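PDB 7BVE: integral membrane indolylacetylinositol arabinosyltransferase EmbC, which is a membrane arabinosyltransferase of the emb family and probably polymerises arabinose into the arabinan of the mycobacterial cell wall. Local coordinates for residues Gly759-Leu764 with Val845-Trp850; Tyr851-Arg856 with Thr921-Val926; Val878-Asp883 with Gly893-Gly898. One frame throughout, in Å; residues are numbered along the deposited sequence.

In the fold
All three interactions are antiparallel contacts in one antiparallel sheet of the EmbC C-terminal domain, far from the centre of the chain. Strand 922-928 ties them together. It pairs with 845-847 of interaction 1, 851-852 of interaction 2 and 877-878 of interaction 3. Interaction 2 is buried and has three backbone bonds of normal length. Interactions 1 and 3 are partly buried, and each has one good backbone bond and one weak one. Their side chains differ too: Thr762 beside Arg847 in interaction 1, aliphatic packing on one side and Arg852 beside Gln922 on the other in interaction 2, an indole face on glycine in interaction 3. Along the chain, interaction 3 is nested inside the loop closed by interaction 2.

Interaction 1 (Gly759-Leu764 with Val845-Trp850); sequences GAVTSL and VLRSAW
Arg847 has CG anti to its backbone N (chi1 -176°), and its chain bends at chi3. Thr762 has OG1 anti to its carbonyl carbon, beside its own N. The two residues are a hydrogen-bonded pair on one face of the sheet, and with these torsions their side chains run side by side. NH2 of Arg847 comes to 3.0 Å from OG1 of Thr762, which lies at the edge of the guanidinium, near its plane. OG1 of Thr762 also makes a weak hydrogen bond back to the O of Val761. In the backbone of the same pair, the N of Arg847 donates to the O of Thr762 at 2.9 Å, in the carbonyl plane. The return bond, from Thr762 N to Arg847 O, is weak at 3.5 Å. Leu846 points to the other face, where its CD1 reaches CA of Gly759 at 3.7 Å. Val761 rests CG2 on the O atoms of Arg847 and Ser848. Beyond the paired residues, CB of Ala760, ahead of strand 762-764, meets CB of Ala849 at 3.7 Å. Strand 845-847 has the weakly bonded strand 762-764 along one edge and 922-928 along the other, where Leu846 bonds to Ala927 through the backbone.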
loop_
_atom_site.group_PDB
_atom_site.type_symbol
_atom_site.label_atom_id
_atom_site.label_comp_id
_atom_site.label_asym_id
_atom_site.label_seq_id
_atom_site.Cartn_x
_atom_site.Cartn_y
_atom_site.Cartn_z
ATOM N N GLY A 759 44.714 -23.345 12.648
ATOM C CA GLY A 759 44.265 -24.201 13.729
ATOM C C GLY A 759 45.408 -24.883 14.447
ATOM O O GLY A 759 45.515 -26.111 14.413
ATOM N N ALA A 760 46.272 -24.111 15.101
ATOM C CA ALA A 760 47.539 -24.665 15.565
ATOM C C ALA A 760 47.372 -25.458 16.851
ATOM O O ALA A 760 47.631 -26.666 16.888
ATOM C CB ALA A 760 48.558 -23.547 15.764
ATOM N N VAL A 761 46.953 -24.796 17.924
ATOM C CA VAL A 761 47.012 -25.404 19.245
ATOM C C VAL A 761 45.693 -26.030 19.687
ATOM O O VAL A 761 45.706 -26.919 20.552
ATOM C CB VAL A 761 47.501 -24.382 20.293
ATOM C CG1 VAL A 761 48.925 -23.966 19.985
ATOM C CG2 VAL A 761 46.593 -23.168 20.330
ATOM N N THR A 762 44.566 -25.610 19.121
ATOM C CA THR A 762 43.276 -26.208 19.463
ATOM C C THR A 762 42.363 -26.092 18.258
ATOM O O THR A 762 42.076 -24.979 17.810
ATOM C CB THR A 762 42.648 -25.528 20.677
ATOM O OG1 THR A 762 43.464 -25.744 21.833
ATOM C CG2 THR A 762 41.259 -26.076 20.933
ATOM N N SER A 763 41.906 -27.233 17.738
ATOM C CA SER A 763 40.975 -27.244 16.612
ATOM C C SER A 763 40.182 -28.546 16.678
ATOM O O SER A 763 40.703 -29.609 16.334
ATOM C CB SER A 763 41.708 -27.109 15.284
ATOM O OG SER A 763 42.511 -28.244 15.022
ATOM N N LEU A 764 38.939 -28.454 17.134
ATOM C CA LEU A 764 37.996 -29.563 17.091
ATOM C C LEU A 764 36.788 -29.129 16.275
ATOM O O LEU A 764 36.302 -28.004 16.427
ATOM C CB LEU A 764 37.584 -30.020 18.496
ATOM C CG LEU A 764 36.690 -29.201 19.431
ATOM C CD1 LEU A 764 36.050 -30.104 20.463
ATOM C CD2 LEU A 764 37.487 -28.129 20.133
ATOM N N VAL A 845 35.707 -25.389 19.129
ATOM C CA VAL A 845 36.535 -24.334 19.705
ATOM C C VAL A 845 37.833 -24.264 18.919
ATOM O O VAL A 845 38.564 -25.256 18.828
ATOM C CB VAL A 845 36.831 -24.560 21.203
ATOM C CG1 VAL A 845 37.922 -23.612 21.683
ATOM C CG2 VAL A 845 35.576 -24.344 22.039
ATOM N N LEU A 846 38.122 -23.093 18.360
ATOM C CA LEU A 846 39.327 -22.858 17.584
ATOM C C LEU A 846 40.219 -21.843 18.288
ATOM O O LEU A 846 39.743 -20.838 18.821
ATOM C CB LEU A 846 38.972 -22.379 16.175
ATOM C CG LEU A 846 40.125 -22.109 15.215
ATOM C CD1 LEU A 846 40.989 -23.328 15.141
ATOM C CD2 LEU A 846 39.578 -21.786 13.848
ATOM N N ARG A 847 41.517 -22.125 18.294
ATOM C CA ARG A 847 42.488 -21.259 18.957
ATOM C C ARG A 847 43.767 -21.285 18.137
ATOM O O ARG A 847 44.363 -22.347 17.957
ATOM C CB ARG A 847 42.734 -21.723 20.384
ATOM C CG ARG A 847 43.646 -20.826 21.177
ATOM C CD ARG A 847 43.779 -21.323 22.598
ATOM N NE ARG A 847 42.498 -21.285 23.294
ATOM C CZ ARG A 847 41.857 -22.358 23.743
ATOM N NH1 ARG A 847 40.693 -22.218 24.362
ATOM N NH2 ARG A 847 42.380 -23.567 23.584
ATOM N N SER A 848 44.198 -20.122 17.662
ATOM C CA SER A 848 45.217 -20.057 16.629
ATOM C C SER A 848 46.622 -20.100 17.220
ATOM O O SER A 848 46.831 -20.417 18.392
ATOM C CB SER A 848 45.031 -18.797 15.791
ATOM O OG SER A 848 46.055 -18.686 14.829
ATOM N N ALA A 849 47.601 -19.801 16.370
ATOM C CA ALA A 849 48.983 -19.629 16.789
ATOM C C ALA A 849 49.229 -18.157 17.105
ATOM O O ALA A 849 48.335 -17.316 16.993
ATOM C CB ALA A 849 49.937 -20.132 15.711
ATOM N N TRP A 850 50.453 -17.820 17.492
ATOM C CA TRP A 850 50.808 -16.435 17.765
ATOM C C TRP A 850 51.339 -15.803 16.488
ATOM O O TRP A 850 52.241 -16.351 15.850
ATOM C CB TRP A 850 51.840 -16.346 18.885
ATOM C CG TRP A 850 51.300 -16.765 20.208
ATOM C CD1 TRP A 850 51.502 -17.957 20.828
ATOM C CD2 TRP A 850 50.440 -16.006 21.067
ATOM N NE1 TRP A 850 50.836 -17.983 22.029
ATOM C CE2 TRP A 850 50.175 -16.795 22.195
ATOM C CE3 TRP A 850 49.877 -14.730 20.992
ATOM C CZ2 TRP A 850 49.371 -16.354 23.239
ATOM C CZ3 TRP A 850 49.079 -14.297 22.029
ATOM C CH2 TRP A 850 48.834 -15.104 23.135
#

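Interaction 2 (Tyr851-Arg856 with Thr921-Val926); sequences YRLPDR and TQIRLV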
loop_
_atom_site.group_PDB
_atom_site.type_symbol
_atom_site.label_atom_id
_atom_site.label_comp_id
_atom_site.label_asym_id
_atom_site.label_seq_id
_atom_site.Cartn_x
_atom_site.Cartn_y
_atom_site.Cartn_z
ATOM N N TYR A 851 50.771 -14.663 16.107
ATOM C CA TYR A 851 51.176 -13.944 14.907
ATOM C C TYR A 851 51.924 -12.679 15.287
ATOM O O TYR A 851 51.455 -11.909 16.125
ATOM C CB TYR A 851 49.972 -13.581 14.045
ATOM C CG TYR A 851 49.307 -14.758 13.394
ATOM C CD1 TYR A 851 49.887 -15.383 12.304
ATOM C CD2 TYR A 851 48.084 -15.221 13.844
ATOM C CE1 TYR A 851 49.282 -16.450 11.694
ATOM C CE2 TYR A 851 47.469 -16.290 13.238
ATOM C CZ TYR A 851 48.074 -16.898 12.165
ATOM O OH TYR A 851 47.468 -17.964 11.553
ATOM N N ARG A 852 53.073 -12.467 14.656
ATOM C CA ARG A 852 53.881 -11.284 14.906
ATOM C C ARG A 852 53.196 -10.038 14.351
ATOM O O ARG A 852 52.664 -10.042 13.240
ATOM C CB ARG A 852 55.252 -11.457 14.255
ATOM C CG ARG A 852 56.221 -10.330 14.480
ATOM C CD ARG A 852 56.714 -10.312 15.893
ATOM N NE ARG A 852 57.570 -11.456 16.196
ATOM C CZ ARG A 852 57.943 -11.809 17.417
ATOM N NH1 ARG A 852 58.722 -12.861 17.598
ATOM N NH2 ARG A 852 57.531 -11.108 18.460
ATOM N N LEU A 853 53.206 -8.952 15.145
ATOM C CA LEU A 853 52.676 -7.664 14.714
ATOM C C LEU A 853 53.789 -6.765 14.181
ATOM O O LEU A 853 54.921 -6.816 14.672
ATOM C CB LEU A 853 51.947 -6.933 15.847
ATOM C CG LEU A 853 50.570 -7.438 16.241
ATOM C CD1 LEU A 853 50.109 -6.714 17.472
ATOM C CD2 LEU A 853 49.622 -7.168 15.114
ATOM N N PRO A 854 53.505 -5.937 13.181
ATOM C CA PRO A 854 54.544 -5.115 12.556
ATOM C C PRO A 854 54.869 -3.881 13.390
ATOM O O PRO A 854 54.363 -3.685 14.491
ATOM C CB PRO A 854 53.911 -4.707 11.223
ATOM C CG PRO A 854 52.783 -5.643 11.019
ATOM C CD PRO A 854 52.274 -5.925 12.381
ATOM N N ASP A 855 55.726 -3.035 12.826
ATOM C CA ASP A 855 55.999 -1.730 13.401
ATOM C C ASP A 855 54.774 -0.833 13.224
ATOM O O ASP A 855 53.935 -1.050 12.348
ATOM C CB ASP A 855 57.234 -1.112 12.744
ATOM C CG ASP A 855 57.821 0.036 13.548
ATOM O OD1 ASP A 855 57.289 0.347 14.634
ATOM O OD2 ASP A 855 58.817 0.632 13.087
ATOM N N ARG A 856 54.672 0.190 14.068
ATOM C CA ARG A 856 53.474 1.013 14.131
ATOM C C ARG A 856 53.497 2.191 13.167
ATOM O O ARG A 856 52.638 3.073 13.264
ATOM C CB ARG A 856 53.253 1.500 15.559
ATOM C CG ARG A 856 53.029 0.357 16.527
ATOM C CD ARG A 856 51.731 -0.364 16.213
ATOM N NE ARG A 856 51.447 -1.414 17.181
ATOM C CZ ARG A 856 50.385 -2.205 17.128
ATOM N NH1 ARG A 856 49.504 -2.063 16.153
ATOM N NH2 ARG A 856 50.203 -3.133 18.052
ATOM N N THR A 921 52.451 -7.231 20.978
ATOM C CA THR A 921 53.438 -7.636 19.990
ATOM C C THR A 921 52.931 -8.830 19.194
ATOM O O THR A 921 53.238 -8.975 18.008
ATOM C CB THR A 921 54.762 -7.960 20.688
ATOM O OG1 THR A 921 55.148 -6.848 21.506
ATOM C CG2 THR A 921 55.869 -8.219 19.679
ATOM N N GLN A 922 52.140 -9.687 19.837
ATOM C CA GLN A 922 51.702 -10.942 19.247
ATOM C C GLN A 922 50.207 -11.092 19.469
ATOM O O GLN A 922 49.713 -10.804 20.560
ATOM C CB GLN A 922 52.443 -12.126 19.870
ATOM C CG GLN A 922 53.947 -12.062 19.701
ATOM C CD GLN A 922 54.656 -13.194 20.378
ATOM O OE1 GLN A 922 54.026 -14.070 20.960
ATOM N NE2 GLN A 922 55.980 -13.174 20.333
ATOM N N ILE A 923 49.484 -11.530 18.441
ATOM C CA ILE A 923 48.046 -11.731 18.543
ATOM C C ILE A 923 47.716 -13.191 18.243
ATOM O O ILE A 923 48.565 -13.973 17.817
ATOM C CB ILE A 923 47.246 -10.797 17.619
ATOM C CG1 ILE A 923 47.566 -11.075 16.159
ATOM C CG2 ILE A 923 47.535 -9.359 17.932
ATOM C CD1 ILE A 923 46.650 -10.366 15.208
ATOM N N ARG A 924 46.448 -13.542 18.451
ATOM C CA ARG A 924 45.995 -14.919 18.313
ATOM C C ARG A 924 44.487 -14.916 18.131
ATOM O O ARG A 924 43.785 -14.177 18.823
ATOM C CB ARG A 924 46.390 -15.743 19.543
ATOM C CG ARG A 924 46.084 -17.220 19.430
ATOM C CD ARG A 924 46.632 -18.006 20.606
ATOM N NE ARG A 924 45.912 -17.772 21.845
ATOM C CZ ARG A 924 46.295 -18.246 23.027
ATOM N NH1 ARG A 924 47.394 -18.973 23.133
ATOM N NH2 ARG A 924 45.580 -17.982 24.112
ATOM N N LEU A 925 44.004 -15.698 17.184
ATOM C CA LEU A 925 42.551 -15.740 16.920
ATOM C C LEU A 925 41.894 -16.675 17.930
ATOM O O LEU A 925 42.589 -17.447 18.554
ATOM C CB LEU A 925 42.321 -16.237 15.496
ATOM C CG LEU A 925 42.444 -15.200 14.387
ATOM C CD1 LEU A 925 42.825 -15.852 13.084
ATOM C CD2 LEU A 925 41.140 -14.476 14.213
ATOM N N VAL A 926 40.576 -16.634 18.031
ATOM C CA VAL A 926 39.835 -17.462 19.013
ATOM C C VAL A 926 38.426 -17.595 18.454
ATOM O O VAL A 926 37.949 -16.598 17.999
ATOM C CB VAL A 926 39.771 -16.689 20.334
ATOM C CG1 VAL A 926 38.470 -16.952 21.054
ATOM C CG2 VAL A 926 40.960 -16.903 21.247
#
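This contact is an antiparallel strand pair in a beta sheet of the EmbC C-terminal domain. Its strand 922-928 is entered through a classic beta bulge, in which Thr921 and Gln922 both face Ala881. Tyr851 and Ile923 form the hydrogen-bonded pair. The N of Tyr851 donates to the O of Ile923 at 2.9 Å, and the bond is nearly straight at 167°. The N of Ile923 returns a bond to the O of Tyr851 at 3.1 Å. Both donors lie in the plane of the carbonyl they meet. A third bond, from Leu853 N to Thr921 O at 2.9 Å, arrives nearly along the C=O axis and extends the ladder past the strand end. Arg852 and Gln922 form the non-hydrogen-bonded pair between these rungs. CA of Gln922 adds a CA-H...O contact to the O of Tyr851.

Two kinds of side-chain packing result. Just past strand 851-852, Leu853 points at 921-926. Its CD1 touches CG2 of Ile923 at 3.7 Å, and the two side chains cross at about a right angle. Ile923 keeps CG1 in the crowded position between its N and carbonyl carbon, and CG1 packs near CB of Tyr851. Tyr851 is buried, its side chain also against Pro749 and Pro943. On the other face, Arg852 bends at chi2 and chi3 and lies alongside Gln922, with the guanidinium and amide planes 74° apart. Its NH2 is 3.2 Å from NE2 of Gln922, but both are donors and no bond forms. CG2 of Thr921 sits at the guanidinium edge, in its plane. NH2 of Arg852 instead has a long, weak ion pair with Asp883. Strand 851-852 is flanked by 748-749 and 922-928, Ile923 rests on Leu863 of strand 862-867, and Gln922 touches helix 883-887.

Interaction 3 (Val878-Asp883 with Gly893-Gly898); sequences VQWATD and GSITFG
The indole of Trp880 lies flat on the backbone of Gly893. Its CG takes the crowded position between N and the carbonyl carbon (chi1 67°), and chi2 of 87° lays one ring face over CA of Gly893 and N of Ser894. The N of Ile895 is at the ring edge. CA of Gly893 is 3.6 Å from the centroid of the six-membered ring, a CH-pi contact. Gly893 has no side chain, and its CA lies against the ring. CZ3 of Trp880 continues past the N of Ser894 to CG2 of Ile895 at 3.6 Å. Ile895 also has its CG1 in the crowded position, and this branch reaches CB of Val878 at 3.9 Å. CG2 of Val878, anti to the carbonyl carbon, touches CZ of Phe897 at 3.6 Å, with the two side chains crossing at about a right angle. The N of Val878 donates to the O of Ile895 at 3.0 Å; the return bond is weak. Polar ends turn elsewhere: OE1 of Gln879 bonds Arg924, and OG of Ser894 bonds Glu877. At the end of 878-883, Thr882 is the N-cap of helix 883-887. The whole is a short, loosely bonded antiparallel pairing whose connection carries that helix.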
loop_
_atom_site.group_PDB
_atom_site.type_symbol
_atom_site.label_atom_id
_atom_site.label_comp_id
_atom_site.label_asym_id
_atom_site.label_seq_id
_atom_site.Cartn_x
_atom_site.Cartn_y
_atom_site.Cartn_z
ATOM N N VAL A 878 40.027 -11.474 19.151
ATOM C CA VAL A 878 41.477 -11.388 19.033
ATOM C C VAL A 878 42.034 -11.450 20.445
ATOM O O VAL A 878 41.407 -10.944 21.378
ATOM C CB VAL A 878 41.909 -10.090 18.309
ATOM C CG1 VAL A 878 43.419 -10.006 18.113
ATOM C CG2 VAL A 878 41.237 -9.989 16.981
ATOM N N GLN A 879 43.180 -12.093 20.619
ATOM C CA GLN A 879 43.789 -12.235 21.934
ATOM C C GLN A 879 45.236 -11.764 21.831
ATOM O O GLN A 879 46.105 -12.528 21.405
ATOM C CB GLN A 879 43.682 -13.683 22.388
ATOM C CG GLN A 879 43.910 -13.953 23.854
ATOM C CD GLN A 879 43.660 -15.407 24.169
ATOM O OE1 GLN A 879 43.485 -16.221 23.269
ATOM N NE2 GLN A 879 43.597 -15.738 25.450
ATOM N N TRP A 880 45.504 -10.517 22.215
ATOM C CA TRP A 880 46.850 -9.989 22.051
ATOM C C TRP A 880 47.676 -10.189 23.312
ATOM O O TRP A 880 47.149 -10.307 24.415
ATOM C CB TRP A 880 46.834 -8.500 21.707
ATOM C CG TRP A 880 46.347 -7.591 22.792
ATOM C CD1 TRP A 880 47.083 -7.032 23.804
ATOM C CD2 TRP A 880 45.020 -7.099 22.951
ATOM N NE1 TRP A 880 46.283 -6.247 24.593
ATOM C CE2 TRP A 880 45.009 -6.271 24.090
ATOM C CE3 TRP A 880 43.834 -7.288 22.247
ATOM C CZ2 TRP A 880 43.853 -5.628 24.534
ATOM C CZ3 TRP A 880 42.698 -6.655 22.682
ATOM C CH2 TRP A 880 42.709 -5.834 23.816
ATOM N N ALA A 881 48.993 -10.162 23.140
ATOM C CA ALA A 881 49.909 -10.310 24.260
ATOM C C ALA A 881 51.246 -9.692 23.889
ATOM O O ALA A 881 51.485 -9.332 22.735
ATOM C CB ALA A 881 50.094 -11.779 24.646
ATOM N N THR A 882 52.114 -9.576 24.888
ATOM C CA THR A 882 53.490 -9.162 24.672
ATOM C C THR A 882 54.348 -10.406 24.441
ATOM O O THR A 882 53.836 -11.495 24.169
ATOM C CB THR A 882 54.001 -8.338 25.850
ATOM O OG1 THR A 882 54.102 -9.172 27.006
ATOM C CG2 THR A 882 53.049 -7.196 26.149
ATOM N N ASP A 883 55.671 -10.249 24.518
ATOM C CA ASP A 883 56.567 -11.398 24.406
ATOM C C ASP A 883 56.446 -12.307 25.625
ATOM O O ASP A 883 56.223 -13.519 25.500
ATOM C CB ASP A 883 58.012 -10.921 24.233
ATOM C CG ASP A 883 58.266 -10.281 22.881
ATOM O OD1 ASP A 883 57.601 -10.665 21.899
ATOM O OD2 ASP A 883 59.142 -9.395 22.801
ATOM N N GLY A 893 44.417 -9.661 26.770
ATOM C CA GLY A 893 43.481 -8.716 26.194
ATOM C C GLY A 893 42.563 -9.380 25.196
ATOM O O GLY A 893 42.821 -10.482 24.709
ATOM N N SER A 894 41.472 -8.676 24.892
ATOM C CA SER A 894 40.459 -9.194 23.981
ATOM C C SER A 894 39.674 -8.054 23.344
ATOM O O SER A 894 39.096 -7.227 24.055
ATOM C CB SER A 894 39.506 -10.138 24.720
ATOM O OG SER A 894 38.496 -10.623 23.855
ATOM N N ILE A 895 39.654 -8.016 22.009
ATOM C CA ILE A 895 38.742 -7.165 21.252
ATOM C C ILE A 895 37.911 -8.034 20.325
ATOM O O ILE A 895 38.257 -9.182 20.037
ATOM C CB ILE A 895 39.455 -6.073 20.425
ATOM C CG1 ILE A 895 40.561 -6.690 19.560
ATOM C CG2 ILE A 895 39.910 -4.925 21.309
ATOM C CD1 ILE A 895 41.137 -5.753 18.528
ATOM N N THR A 896 36.820 -7.465 19.837
ATOM C CA THR A 896 35.859 -8.187 19.023
ATOM C C THR A 896 35.756 -7.530 17.651
ATOM O O THR A 896 35.758 -6.302 17.533
ATOM C CB THR A 896 34.495 -8.200 19.714
ATOM O OG1 THR A 896 34.656 -8.661 21.059
ATOM C CG2 THR A 896 33.538 -9.137 19.009
ATOM N N PHE A 897 35.684 -8.351 16.610
ATOM C CA PHE A 897 35.469 -7.835 15.271
ATOM C C PHE A 897 34.042 -7.343 15.096
ATOM O O PHE A 897 33.108 -7.837 15.732
ATOM C CB PHE A 897 35.755 -8.893 14.217
ATOM C CG PHE A 897 37.191 -9.213 14.064
ATOM C CD1 PHE A 897 38.044 -8.303 13.482
ATOM C CD2 PHE A 897 37.684 -10.437 14.444
ATOM C CE1 PHE A 897 39.369 -8.584 13.319
ATOM C CE2 PHE A 897 39.010 -10.730 14.272
ATOM C CZ PHE A 897 39.854 -9.795 13.707
ATOM N N GLY A 898 33.882 -6.367 14.212
ATOM C CA GLY A 898 32.564 -5.957 13.777
ATOM C C GLY A 898 32.360 -6.351 12.333
ATOM O O GLY A 898 33.333 -6.624 11.627
#